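Local coordinates for threonine--tRNA ligase catalytic subunit (Aeropyrum pernix, PDB 3A32), which probably charges tRNA(Thr) with threonine in two steps, activating the amino acid with ATP as threonyl-adenylate, and lacks the domain that would edit mischarged seryl-tRNA(Thr), at residues 222-227 and 292-297; 231-236 and 247-252; 263-268 and 274-279; 322-327 and 331-336. All coordinates share one frame; numbering follows the deposited sequence.

Interaction 1: residues 222-227 and 292-297; sequences KEEWEG and RLYDVV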
loop_
_atom_site.group_PDB
_atom_site.type_symbol
_atom_site.label_atom_id
_atom_site.label_comp_id
_atom_site.label_asym_id
_atom_site.label_seq_id
_atom_site.Cartn_x
_atom_site.Cartn_y
_atom_site.Cartn_z
ATOM N N LYS A 222 33.697 -22.921 6.485
ATOM C CA LYS A 222 33.640 -23.775 5.290
ATOM C C LYS A 222 32.252 -24.399 5.104
ATOM O O LYS A 222 31.696 -24.372 4.008
ATOM C CB LYS A 222 34.663 -24.931 5.386
ATOM C CG LYS A 222 36.038 -24.668 4.796
ATOM C CD LYS A 222 36.866 -25.981 4.673
ATOM C CE LYS A 222 37.675 -26.330 5.972
ATOM N NZ LYS A 222 36.914 -27.205 6.955
ATOM N N GLU A 223 31.725 -25.006 6.169
ATOM C CA GLU A 223 30.461 -25.744 6.102
ATOM C C GLU A 223 29.275 -24.898 5.601
ATOM O O GLU A 223 28.507 -25.319 4.715
ATOM C CB GLU A 223 30.161 -26.380 7.475
ATOM C CG GLU A 223 31.142 -27.538 7.868
ATOM C CD GLU A 223 32.479 -27.095 8.525
ATOM O OE1 GLU A 223 32.635 -25.928 8.959
ATOM O OE2 GLU A 223 33.396 -27.949 8.628
ATOM N N GLU A 224 29.155 -23.698 6.161
ATOM C CA GLU A 224 28.174 -22.688 5.754
ATOM C C GLU A 224 28.262 -22.360 4.278
ATOM O O GLU A 224 27.251 -22.442 3.565
ATOM C CB GLU A 224 28.381 -21.425 6.569
ATOM C CG GLU A 224 27.799 -21.517 7.962
ATOM C CD GLU A 224 28.300 -20.391 8.825
ATOM O OE1 GLU A 224 29.462 -20.474 9.239
ATOM O OE2 GLU A 224 27.565 -19.394 9.055
ATOM N N TRP A 225 29.478 -22.007 3.823
ATOM C CA TRP A 225 29.742 -21.633 2.451
ATOM C C TRP A 225 29.444 -22.804 1.482
ATOM O O TRP A 225 28.787 -22.638 0.435
ATOM C CB TRP A 225 31.195 -21.125 2.349
ATOM C CG TRP A 225 31.343 -19.651 2.697
ATOM C CD1 TRP A 225 31.749 -19.124 3.884
ATOM C CD2 TRP A 225 31.027 -18.528 1.846
ATOM N NE1 TRP A 225 31.725 -17.735 3.830
ATOM C CE2 TRP A 225 31.267 -17.348 2.597
ATOM C CE3 TRP A 225 30.548 -18.411 0.535
ATOM C CZ2 TRP A 225 31.072 -16.072 2.075
ATOM C CZ3 TRP A 225 30.372 -17.132 0.000
ATOM C CH2 TRP A 225 30.645 -15.981 0.773
ATOM N N GLU A 226 29.877 -24.004 1.861
ATOM C CA GLU A 226 29.638 -25.209 1.069
ATOM C C GLU A 226 28.184 -25.590 0.979
ATOM O O GLU A 226 27.734 -25.911 -0.078
ATOM C CB GLU A 226 30.448 -26.383 1.615
ATOM C CG GLU A 226 31.936 -26.157 1.368
ATOM C CD GLU A 226 32.826 -27.302 1.826
ATOM O OE1 GLU A 226 32.535 -27.921 2.876
ATOM O OE2 GLU A 226 33.836 -27.547 1.127
ATOM N N GLY A 227 27.456 -25.567 2.075
ATOM C CA GLY A 227 26.024 -25.863 2.060
ATOM C C GLY A 227 25.247 -24.840 1.229
ATOM O O GLY A 227 24.399 -25.214 0.451
ATOM N N ARG A 292 21.934 -13.832 16.725
ATOM C CA ARG A 292 21.934 -15.068 17.466
ATOM C C ARG A 292 20.855 -16.025 16.976
ATOM O O ARG A 292 20.225 -16.737 17.774
ATOM C CB ARG A 292 21.866 -14.770 18.973
ATOM C CG ARG A 292 23.148 -14.039 19.439
ATOM C CD ARG A 292 22.859 -13.142 20.629
ATOM N NE ARG A 292 23.969 -12.257 21.041
ATOM C CZ ARG A 292 23.992 -11.591 22.199
ATOM N NH1 ARG A 292 22.994 -11.725 23.063
ATOM N NH2 ARG A 292 25.009 -10.798 22.509
ATOM N N LEU A 293 20.692 -16.085 15.651
ATOM C CA LEU A 293 19.666 -16.923 15.028
ATOM C C LEU A 293 20.000 -18.397 15.014
ATOM O O LEU A 293 19.096 -19.239 15.087
ATOM C CB LEU A 293 19.343 -16.437 13.610
ATOM C CG LEU A 293 18.911 -14.946 13.510
ATOM C CD1 LEU A 293 18.472 -14.621 12.100
ATOM C CD2 LEU A 293 17.792 -14.621 14.593
ATOM N N TYR A 294 21.294 -18.692 14.882
ATOM C CA TYR A 294 21.812 -20.054 14.922
ATOM C C TYR A 294 21.519 -20.686 16.320
ATOM O O TYR A 294 21.076 -21.807 16.396
ATOM C CB TYR A 294 23.314 -20.074 14.632
ATOM C CG TYR A 294 23.751 -19.854 13.195
ATOM C CD1 TYR A 294 22.990 -20.318 12.130
ATOM C CD2 TYR A 294 24.945 -19.188 12.907
ATOM C CE1 TYR A 294 23.385 -20.129 10.835
ATOM C CE2 TYR A 294 25.366 -19.005 11.604
ATOM C CZ TYR A 294 24.578 -19.477 10.571
ATOM O OH TYR A 294 24.968 -19.349 9.250
ATOM N N ASP A 295 21.775 -19.916 17.383
ATOM C CA ASP A 295 21.424 -20.262 18.762
ATOM C C ASP A 295 19.928 -20.465 18.936
ATOM O O ASP A 295 19.498 -21.545 19.357
ATOM C CB ASP A 295 21.971 -19.213 19.743
ATOM C CG ASP A 295 23.500 -19.264 19.844
ATOM O OD1 ASP A 295 24.076 -20.344 19.571
ATOM O OD2 ASP A 295 24.130 -18.229 20.166
ATOM N N VAL A 296 19.147 -19.453 18.558
ATOM C CA VAL A 296 17.698 -19.486 18.674
ATOM C C VAL A 296 17.059 -20.663 17.922
ATOM O O VAL A 296 16.203 -21.364 18.459
ATOM C CB VAL A 296 17.078 -18.091 18.274
ATOM C CG1 VAL A 296 15.629 -18.240 17.894
ATOM C CG2 VAL A 296 17.245 -17.112 19.417
ATOM N N VAL A 297 17.492 -20.918 16.700
ATOM C CA VAL A 297 16.966 -22.054 15.911
ATOM C C VAL A 297 17.379 -23.416 16.474
ATOM O O VAL A 297 16.637 -24.403 16.390
ATOM C CB VAL A 297 17.366 -21.909 14.408
ATOM C CG1 VAL A 297 17.001 -23.131 13.590
ATOM C CG2 VAL A 297 16.708 -20.664 13.833
#
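Glu224 OE2 is gripped by two groups: the phenol of Tyr294 donates its hydroxyl hydrogen to it across the contact, and Arg289 NH1 forms a salt bridge with the same oxygen. The contact is a polar bridge between two helices at the surface of the class II synthetase core, near the start of helix 222-243 and in the first turn of helix 293-301. The backbones stay well apart, with the CA atoms of Glu224 and Tyr294 separated by 11.5 Å, and two long side chains span the interval. Glu224 does so with its chain extended beyond CG (chi2 167°), while the tyrosine ring reaches across from the other helix, with Glu224 OE2 at its edge, near the ring plane. The planes of carboxylate and ring stand 75° apart. The other carboxylate oxygen, OE1, bonds to Ser221 OG just ahead of the helix, so both oxygens are engaged and the rotation of the carboxylate is probably restricted. Pro288 and Arg289 of the preceding short helix pack beside Tyr294, and that helix ends in a Schellman motif with Arg292, at positive phi, as its C-prime residue. Arg292 is also the N-cap of the helix that carries the tyrosine. The phenol OH lies 2.6 Å from Glu224 OE2, which it meets on the anti side of the carboxylate, 23° out of its plane.

Interaction 2: residues 231-236 and 247-252; sequences ALREAA and IVELEG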
loop_
_atom_site.group_PDB
_atom_site.type_symbol
_atom_site.label_atom_id
_atom_site.label_comp_id
_atom_site.label_asym_id
_atom_site.label_seq_id
_atom_site.Cartn_x
_atom_site.Cartn_y
_atom_site.Cartn_z
ATOM N N ALA A 231 23.614 -25.333 -2.317
ATOM C CA ALA A 231 22.149 -25.092 -2.538
ATOM C C ALA A 231 21.868 -24.340 -3.866
ATOM O O ALA A 231 20.955 -24.704 -4.627
ATOM C CB ALA A 231 21.504 -24.399 -1.339
ATOM N N LEU A 232 22.705 -23.339 -4.165
ATOM C CA LEU A 232 22.586 -22.529 -5.387
ATOM C C LEU A 232 22.900 -23.281 -6.651
ATOM O O LEU A 232 22.342 -22.977 -7.710
ATOM C CB LEU A 232 23.491 -21.285 -5.299
ATOM C CG LEU A 232 23.156 -20.272 -4.213
ATOM C CD1 LEU A 232 24.291 -19.227 -4.050
ATOM C CD2 LEU A 232 21.792 -19.569 -4.490
ATOM N N ARG A 233 23.827 -24.239 -6.562
ATOM C CA ARG A 233 24.206 -25.043 -7.710
ATOM C C ARG A 233 23.113 -26.022 -8.087
ATOM O O ARG A 233 22.759 -26.119 -9.260
ATOM C CB ARG A 233 25.538 -25.777 -7.475
ATOM C CG ARG A 233 26.729 -24.876 -7.551
ATOM C CD ARG A 233 28.008 -25.656 -7.390
ATOM N NE ARG A 233 29.139 -24.752 -7.395
ATOM C CZ ARG A 233 30.002 -24.646 -6.396
ATOM N NH1 ARG A 233 29.879 -25.418 -5.320
ATOM N NH2 ARG A 233 31.013 -23.800 -6.485
ATOM N N GLU A 234 22.562 -26.728 -7.104
ATOM C CA GLU A 234 21.452 -27.645 -7.358
ATOM C C GLU A 234 20.218 -26.939 -7.879
ATOM O O GLU A 234 19.608 -27.397 -8.824
ATOM C CB GLU A 234 21.082 -28.432 -6.102
ATOM C CG GLU A 234 22.148 -29.400 -5.670
ATOM C CD GLU A 234 22.300 -30.645 -6.634
ATOM O OE1 GLU A 234 21.572 -30.749 -7.680
ATOM O OE2 GLU A 234 23.165 -31.506 -6.307
ATOM N N ALA A 235 19.859 -25.825 -7.244
ATOM C CA ALA A 235 18.708 -25.031 -7.675
ATOM C C ALA A 235 18.877 -24.547 -9.123
ATOM O O ALA A 235 17.972 -24.740 -9.947
ATOM C CB ALA A 235 18.421 -23.845 -6.698
ATOM N N ALA A 236 20.047 -23.982 -9.417
ATOM C CA ALA A 236 20.413 -23.517 -10.751
ATOM C C ALA A 236 20.444 -24.671 -11.745
ATOM O O ALA A 236 20.135 -24.497 -12.926
ATOM C CB ALA A 236 21.786 -22.839 -10.724
ATOM N N ILE A 247 23.551 -20.896 -16.869
ATOM C CA ILE A 247 24.004 -20.632 -15.527
ATOM C C ILE A 247 25.450 -20.227 -15.636
ATOM O O ILE A 247 26.207 -20.880 -16.330
ATOM C CB ILE A 247 23.955 -21.926 -14.626
ATOM C CG1 ILE A 247 22.581 -22.639 -14.691
ATOM C CG2 ILE A 247 24.370 -21.581 -13.164
ATOM C CD1 ILE A 247 21.372 -21.662 -14.356
ATOM N N VAL A 248 25.823 -19.140 -14.972
ATOM C CA VAL A 248 27.176 -18.611 -15.009
ATOM C C VAL A 248 27.629 -18.602 -13.555
ATOM O O VAL A 248 26.882 -18.135 -12.718
ATOM C CB VAL A 248 27.225 -17.138 -15.565
ATOM C CG1 VAL A 248 28.591 -16.546 -15.334
ATOM C CG2 VAL A 248 26.938 -17.104 -17.061
ATOM N N GLU A 249 28.838 -19.100 -13.264
ATOM C CA GLU A 249 29.390 -19.131 -11.910
ATOM C C GLU A 249 30.699 -18.344 -11.807
ATOM O O GLU A 249 31.623 -18.556 -12.619
ATOM C CB GLU A 249 29.599 -20.563 -11.456
ATOM C CG GLU A 249 29.787 -20.645 -9.974
ATOM C CD GLU A 249 29.960 -22.045 -9.438
ATOM O OE1 GLU A 249 29.158 -22.950 -9.763
ATOM O OE2 GLU A 249 30.911 -22.228 -8.650
ATOM N N LEU A 250 30.770 -17.402 -10.846
ATOM C CA LEU A 250 31.952 -16.586 -10.676
ATOM C C LEU A 250 32.605 -16.807 -9.319
ATOM O O LEU A 250 32.063 -16.420 -8.266
ATOM C CB LEU A 250 31.664 -15.099 -10.879
ATOM C CG LEU A 250 30.888 -14.607 -12.127
ATOM C CD1 LEU A 250 30.517 -13.162 -11.944
ATOM C CD2 LEU A 250 31.700 -14.793 -13.418
ATOM N N GLU A 251 33.787 -17.407 -9.356
ATOM C CA GLU A 251 34.546 -17.656 -8.169
ATOM C C GLU A 251 35.040 -16.345 -7.594
ATOM O O GLU A 251 35.512 -15.474 -8.338
ATOM C CB GLU A 251 35.704 -18.634 -8.446
ATOM C CG GLU A 251 36.673 -18.825 -7.229
ATOM C CD GLU A 251 37.766 -19.902 -7.476
ATOM O OE1 GLU A 251 37.985 -20.249 -8.654
ATOM O OE2 GLU A 251 38.372 -20.398 -6.501
ATOM N N GLY A 252 34.914 -16.204 -6.271
ATOM C CA GLY A 252 35.458 -15.054 -5.581
ATOM C C GLY A 252 34.621 -13.797 -5.654
ATOM O O GLY A 252 35.068 -12.749 -5.183
#
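Arg233 and Glu249 form a two-pronged, side-on salt bridge between helix 222-243 and the edge strand 246-250, elements of a beta-alpha-beta unit that starts from strand 202-207. Arg233 NE reaches Glu249 OE1 at 3.0 Å, and Arg233 NH2 reaches Glu249 OE2 at 2.7 Å. Both chains are stretched out: the arginine is extended from CG to NE, and the glutamate CG lies anti to its own backbone N (chi1 -164°), which carries the carboxylate toward the helix. The two chains cross at about a right angle. Both oxygens lie almost in the guanidinium plane and are used on their syn sides, although the two flat groups are twisted 34° against each other. One helical turn on, Ala236 CB rests against Ile247, 3.8 Å from CG2, while Ile247 CD1 approaches Ala236 O at 3.4 Å. Met208 touches both charged side chains. A bidentate ion pair toward solvent thus borders a small apolar contact, and the paired bonds probably fix the tilt of the guanidinium more firmly than one bond could.

Interaction 3: residues 263-268 and 274-279; sequences FIMMVE and KEWQMG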
loop_
_atom_site.group_PDB
_atom_site.type_symbol
_atom_site.label_atom_id
_atom_site.label_comp_id
_atom_site.label_asym_id
_atom_site.label_seq_id
_atom_site.Cartn_x
_atom_site.Cartn_y
_atom_site.Cartn_z
ATOM N N PHE A 263 19.355 -12.502 -10.941
ATOM C CA PHE A 263 18.435 -12.689 -12.058
ATOM C C PHE A 263 18.743 -11.672 -13.147
ATOM O O PHE A 263 18.703 -10.478 -12.892
ATOM C CB PHE A 263 17.013 -12.393 -11.593
ATOM C CG PHE A 263 16.529 -13.289 -10.474
ATOM C CD1 PHE A 263 16.638 -14.708 -10.572
ATOM C CD2 PHE A 263 15.906 -12.739 -9.362
ATOM C CE1 PHE A 263 16.152 -15.506 -9.567
ATOM C CE2 PHE A 263 15.411 -13.551 -8.354
ATOM C CZ PHE A 263 15.531 -14.908 -8.456
ATOM N N ILE A 264 18.994 -12.141 -14.353
ATOM C CA ILE A 264 19.443 -11.276 -15.402
ATOM C C ILE A 264 18.662 -11.535 -16.682
ATOM O O ILE A 264 18.794 -12.599 -17.284
ATOM C CB ILE A 264 20.963 -11.472 -15.706
ATOM C CG1 ILE A 264 21.818 -11.021 -14.522
ATOM C CG2 ILE A 264 21.365 -10.631 -16.913
ATOM C CD1 ILE A 264 23.017 -11.840 -14.386
ATOM N N MET A 265 17.867 -10.556 -17.104
ATOM C CA MET A 265 17.236 -10.632 -18.406
ATOM C C MET A 265 18.208 -10.151 -19.486
ATOM O O MET A 265 18.852 -9.119 -19.321
ATOM C CB MET A 265 15.967 -9.778 -18.429
ATOM C CG MET A 265 15.253 -9.847 -19.754
ATOM S SD MET A 265 13.499 -9.569 -19.547
ATOM C CE MET A 265 13.001 -11.072 -18.667
ATOM N N MET A 266 18.287 -10.896 -20.574
ATOM C CA MET A 266 19.018 -10.508 -21.776
ATOM C C MET A 266 18.123 -9.793 -22.776
ATOM O O MET A 266 17.106 -10.343 -23.219
ATOM C CB MET A 266 19.662 -11.720 -22.440
ATOM C CG MET A 266 20.609 -12.453 -21.523
ATOM S SD MET A 266 21.889 -11.376 -20.784
ATOM C CE MET A 266 22.678 -10.757 -22.311
ATOM N N VAL A 267 18.503 -8.556 -23.119
ATOM C CA VAL A 267 17.742 -7.777 -24.070
ATOM C C VAL A 267 18.605 -7.382 -25.277
ATOM O O VAL A 267 19.833 -7.403 -25.229
ATOM C CB VAL A 267 17.015 -6.542 -23.416
ATOM C CG1 VAL A 267 16.249 -6.940 -22.158
ATOM C CG2 VAL A 267 17.972 -5.416 -23.093
ATOM N N GLU A 268 17.936 -7.022 -26.362
ATOM C CA GLU A 268 18.603 -6.568 -27.591
ATOM C C GLU A 268 18.112 -5.158 -28.010
ATOM O O GLU A 268 16.925 -4.883 -27.941
ATOM C CB GLU A 268 18.382 -7.616 -28.697
ATOM C CG GLU A 268 19.132 -7.362 -29.996
ATOM C CD GLU A 268 19.254 -8.606 -30.883
ATOM O OE1 GLU A 268 19.546 -9.711 -30.353
ATOM O OE2 GLU A 268 19.079 -8.462 -32.127
ATOM N N LYS A 274 22.388 -6.873 -24.316
ATOM C CA LYS A 274 22.601 -6.085 -23.064
ATOM C C LYS A 274 22.006 -6.860 -21.867
ATOM O O LYS A 274 20.978 -7.516 -21.998
ATOM C CB LYS A 274 21.912 -4.687 -23.096
ATOM C CG LYS A 274 22.286 -3.735 -24.245
ATOM C CD LYS A 274 21.340 -2.431 -24.381
ATOM C CE LYS A 274 22.119 -1.028 -24.134
ATOM N NZ LYS A 274 22.959 -0.347 -25.320
ATOM N N GLU A 275 22.649 -6.794 -20.703
ATOM C CA GLU A 275 22.037 -7.395 -19.502
ATOM C C GLU A 275 21.147 -6.385 -18.820
ATOM O O GLU A 275 21.466 -5.194 -18.796
ATOM C CB GLU A 275 23.069 -7.843 -18.503
ATOM C CG GLU A 275 24.004 -8.904 -19.009
ATOM C CD GLU A 275 24.877 -9.430 -17.900
ATOM O OE1 GLU A 275 24.736 -8.966 -16.728
ATOM O OE2 GLU A 275 25.703 -10.319 -18.214
ATOM N N TRP A 276 20.025 -6.870 -18.298
ATOM C CA TRP A 276 19.144 -6.086 -17.447
ATOM C C TRP A 276 19.083 -6.838 -16.113
ATOM O O TRP A 276 18.335 -7.821 -16.005
ATOM C CB TRP A 276 17.739 -5.965 -18.085
ATOM C CG TRP A 276 16.667 -5.357 -17.217
ATOM C CD1 TRP A 276 16.798 -4.847 -15.936
ATOM C CD2 TRP A 276 15.296 -5.148 -17.587
ATOM N NE1 TRP A 276 15.576 -4.369 -15.475
ATOM C CE2 TRP A 276 14.648 -4.507 -16.481
ATOM C CE3 TRP A 276 14.543 -5.446 -18.751
ATOM C CZ2 TRP A 276 13.288 -4.172 -16.500
ATOM C CZ3 TRP A 276 13.197 -5.118 -18.770
ATOM C CH2 TRP A 276 12.575 -4.494 -17.641
ATOM N N GLN A 277 19.859 -6.392 -15.120
ATOM C CA GLN A 277 19.889 -7.057 -13.828
ATOM C C GLN A 277 18.643 -6.719 -13.019
ATOM O O GLN A 277 18.202 -5.553 -12.953
ATOM C CB GLN A 277 21.157 -6.723 -13.007
ATOM C CG GLN A 277 21.429 -7.777 -11.866
ATOM C CD GLN A 277 22.813 -7.697 -11.304
ATOM O OE1 GLN A 277 22.992 -7.137 -10.235
ATOM N NE2 GLN A 277 23.827 -8.259 -12.018
ATOM N N MET A 278 18.074 -7.754 -12.414
ATOM C CA MET A 278 16.838 -7.616 -11.633
ATOM C C MET A 278 17.113 -7.940 -10.150
ATOM O O MET A 278 18.054 -7.343 -9.574
ATOM C CB MET A 278 15.726 -8.472 -12.245
ATOM C CG MET A 278 15.376 -7.933 -13.597
ATOM S SD MET A 278 14.249 -8.946 -14.534
ATOM C CE MET A 278 13.997 -7.919 -15.951
ATOM N N GLY A 279 16.358 -8.879 -9.563
ATOM C CA GLY A 279 16.511 -9.187 -8.138
ATOM C C GLY A 279 17.708 -10.111 -7.885
ATOM O O GLY A 279 18.467 -10.405 -8.812
#
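Val267 CG1 lies at the edge of the Trp276 indole, 4.1 Å from CE3, and Met265 SD makes an oblique Met-aromatic contact with its six-membered ring. Met278 CE sits over the centre of the indole, 3.4 Å above its plane, beside the Met265 thioether and 3.7 Å from Met265 CB. Phe320 of helix 317-327 meets the indole. Beneath runs the antiparallel beta hairpin of strands 260-268 and 273-284, part of the class II catalytic sheet. Six backbone bonds join its strands: two in each hydrogen-bonded pair, Met265–Trp276 and Val267–Lys274, and two made by Phe263, with Met278 and Gly279. Trp276 N to Met265 O is the shortest, 2.7 Å. On the other face the Glu275 chain, extended beyond CG, runs alongside Met266, its CG 3.7 Å from Met266 SD, and Glu275 OE2 forms salt bridges with Lys203 and Arg205 of strand 202-207. The Trp276 face is mainly apolar, whereas on the other, Ile264 and Met266 adjoin a carboxylate whose charge is probably balanced by two basic groups.

Interaction 4: residues 322-327 and 331-336; sequences GVYLEH and RMPFTL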
loop_
_atom_site.group_PDB
_atom_site.type_symbol
_atom_site.label_atom_id
_atom_site.label_comp_id
_atom_site.label_asym_id
_atom_site.label_seq_id
_atom_site.Cartn_x
_atom_site.Cartn_y
_atom_site.Cartn_z
ATOM N N GLY A 322 12.097 2.081 -14.320
ATOM C CA GLY A 322 12.891 2.891 -15.236
ATOM C C GLY A 322 13.330 2.115 -16.470
ATOM O O GLY A 322 13.153 2.560 -17.611
ATOM N N VAL A 323 13.922 0.953 -16.229
ATOM C CA VAL A 323 14.466 0.143 -17.297
ATOM C C VAL A 323 13.331 -0.430 -18.106
ATOM O O VAL A 323 13.448 -0.446 -19.344
ATOM C CB VAL A 323 15.332 -0.985 -16.785
ATOM C CG1 VAL A 323 15.906 -1.815 -18.019
ATOM C CG2 VAL A 323 16.484 -0.423 -15.934
ATOM N N TYR A 324 12.237 -0.865 -17.430
ATOM C CA TYR A 324 11.022 -1.284 -18.132
ATOM C C TYR A 324 10.517 -0.200 -19.118
ATOM O O TYR A 324 10.204 -0.476 -20.256
ATOM C CB TYR A 324 9.877 -1.698 -17.155
ATOM C CG TYR A 324 8.679 -2.161 -17.932
ATOM C CD1 TYR A 324 8.475 -3.542 -18.231
ATOM C CD2 TYR A 324 7.766 -1.231 -18.431
ATOM C CE1 TYR A 324 7.383 -3.953 -18.995
ATOM C CE2 TYR A 324 6.672 -1.628 -19.187
ATOM C CZ TYR A 324 6.484 -2.990 -19.474
ATOM O OH TYR A 324 5.411 -3.334 -20.267
ATOM N N LEU A 325 10.418 1.038 -18.665
ATOM C CA LEU A 325 9.891 2.098 -19.533
ATOM C C LEU A 325 10.762 2.252 -20.797
ATOM O O LEU A 325 10.232 2.525 -21.851
ATOM C CB LEU A 325 9.745 3.443 -18.779
ATOM C CG LEU A 325 8.645 3.490 -17.716
ATOM C CD1 LEU A 325 8.857 4.728 -16.784
ATOM C CD2 LEU A 325 7.239 3.490 -18.393
ATOM N N GLU A 326 12.071 2.072 -20.675
ATOM C CA GLU A 326 12.945 2.089 -21.833
ATOM C C GLU A 326 12.802 0.878 -22.735
ATOM O O GLU A 326 12.529 1.045 -23.922
ATOM C CB GLU A 326 14.393 2.405 -21.437
ATOM C CG GLU A 326 14.536 3.903 -20.965
ATOM C CD GLU A 326 15.911 4.192 -20.319
ATOM O OE1 GLU A 326 16.760 3.305 -20.452
ATOM O OE2 GLU A 326 16.134 5.268 -19.669
ATOM N N HIS A 327 12.890 -0.335 -22.178
ATOM C CA HIS A 327 12.734 -1.553 -22.965
ATOM C C HIS A 327 11.391 -1.584 -23.724
ATOM O O HIS A 327 11.338 -2.068 -24.854
ATOM C CB HIS A 327 12.898 -2.787 -22.064
ATOM C CG HIS A 327 12.763 -4.101 -22.775
ATOM N ND1 HIS A 327 13.682 -4.547 -23.702
ATOM C CD2 HIS A 327 11.829 -5.074 -22.673
ATOM C CE1 HIS A 327 13.302 -5.723 -24.159
ATOM N NE2 HIS A 327 12.175 -6.060 -23.557
ATOM N N ARG A 331 5.322 1.714 -22.720
ATOM C CA ARG A 331 4.116 0.866 -22.871
ATOM C C ARG A 331 3.897 -0.062 -21.692
ATOM O O ARG A 331 4.580 -1.072 -21.547
ATOM C CB ARG A 331 4.154 0.059 -24.173
ATOM C CG ARG A 331 4.218 0.923 -25.419
ATOM C CD ARG A 331 2.913 1.741 -25.710
ATOM N NE ARG A 331 3.051 2.575 -26.916
ATOM C CZ ARG A 331 2.056 3.228 -27.511
ATOM N NH1 ARG A 331 0.807 3.201 -27.023
ATOM N NH2 ARG A 331 2.312 3.917 -28.613
ATOM N N MET A 332 2.960 0.317 -20.834
ATOM C CA MET A 332 2.670 -0.396 -19.591
ATOM C C MET A 332 1.664 -1.523 -19.830
ATOM O O MET A 332 0.736 -1.368 -20.676
ATOM C CB MET A 332 2.048 0.571 -18.559
ATOM C CG MET A 332 2.942 1.791 -18.177
ATOM S SD MET A 332 4.545 1.247 -17.543
ATOM C CE MET A 332 4.041 0.566 -15.935
ATOM N N PRO A 333 1.789 -2.623 -19.042
ATOM C CA PRO A 333 0.742 -3.655 -19.062
ATOM C C PRO A 333 -0.571 -3.055 -18.549
ATOM O O PRO A 333 -0.521 -2.141 -17.712
ATOM C CB PRO A 333 1.241 -4.725 -18.076
ATOM C CG PRO A 333 2.446 -4.138 -17.367
ATOM C CD PRO A 333 2.867 -2.887 -18.056
ATOM N N PHE A 334 -1.717 -3.573 -19.026
ATOM C CA PHE A 334 -3.018 -3.005 -18.747
ATOM C C PHE A 334 -3.234 -2.640 -17.268
ATOM O O PHE A 334 -3.759 -1.565 -16.974
ATOM C CB PHE A 334 -4.141 -3.922 -19.249
ATOM C CG PHE A 334 -5.522 -3.417 -18.958
ATOM C CD1 PHE A 334 -6.205 -2.642 -19.891
ATOM C CD2 PHE A 334 -6.173 -3.786 -17.783
ATOM C CE1 PHE A 334 -7.520 -2.199 -19.647
ATOM C CE2 PHE A 334 -7.469 -3.341 -17.519
ATOM C CZ PHE A 334 -8.152 -2.536 -18.457
ATOM N N THR A 335 -2.852 -3.545 -16.354
ATOM C CA THR A 335 -3.155 -3.352 -14.939
ATOM C C THR A 335 -2.410 -2.124 -14.324
ATOM O O THR A 335 -2.886 -1.487 -13.370
ATOM C CB THR A 335 -2.924 -4.666 -14.124
ATOM O OG1 THR A 335 -3.840 -5.691 -14.588
ATOM C CG2 THR A 335 -3.232 -4.456 -12.669
ATOM N N LEU A 336 -1.279 -1.787 -14.934
ATOM C CA LEU A 336 -0.361 -0.752 -14.494
ATOM C C LEU A 336 -0.323 0.528 -15.356
ATOM O O LEU A 336 0.511 1.411 -15.132
ATOM C CB LEU A 336 1.038 -1.367 -14.416
ATOM C CG LEU A 336 1.200 -2.537 -13.422
ATOM C CD1 LEU A 336 2.677 -2.926 -13.438
ATOM C CD2 LEU A 336 0.672 -2.228 -11.950
#
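Tyr324 and Met332 meet in the buried half of this contact, where the last turns of helix 317-327 pack against the chain that leads from the catalytic core toward the anticodon-binding domain. Met332 SD sits 3.9 Å from Tyr324 CE2 in an oblique Met-aromatic contact, and the same sulfur lies 3.6 Å from Leu325 CD2, so one thioether fills the angle between two neighbouring helix side chains. The bend at chi2 of Met332 (-57°) brings the sulfur there, and chi3 turns the methyl. Pro333 comes from the opposite direction to the tyrosine, its CD 3.4 Å from Tyr324 OH. The phenol is thrown forward because CG lies anti to the backbone N (chi1 -178°), and its hydroxyl donates to Arg331 O at 2.7 Å, in the carbonyl plane. Arg331 marks the looser, partly exposed side. Only its backbone oxygen is held by the tyrosine; the side chain leads away from the helix to form a salt bridge with Glu392 and a cation-pi contact with Phe418, both in the anticodon-binding domain, with a bound sulfate about 5 Å from it. Arg328 NH1 also bonds to the phenol oxygen. Having donated its own hydrogen to the carbonyl, that oxygen can accept from the arginine, and one buried hydroxyl thereby links the helix, the turn after it and the outgoing chain.

In the fold
From the N terminus, interaction 1 opens first, at 222-227, and closes the longest loop at 292-297. Nested inside it, one after the other, are interaction 2, which joins the same helix 222-243 to edge strand 246-250, and interaction 3, the hairpin two strands further into the same sheet. Interaction 4 follows in series, after the loop of interaction 1 has closed, and leads out of the core toward the anticodon-binding domain. No loops cross. Interactions 3 and 4 touch directly, Trp276 CE2 lying 3.3 Å from Val323 CG1, whereas the centres of interactions 1 and 4 are about 40 Å apart.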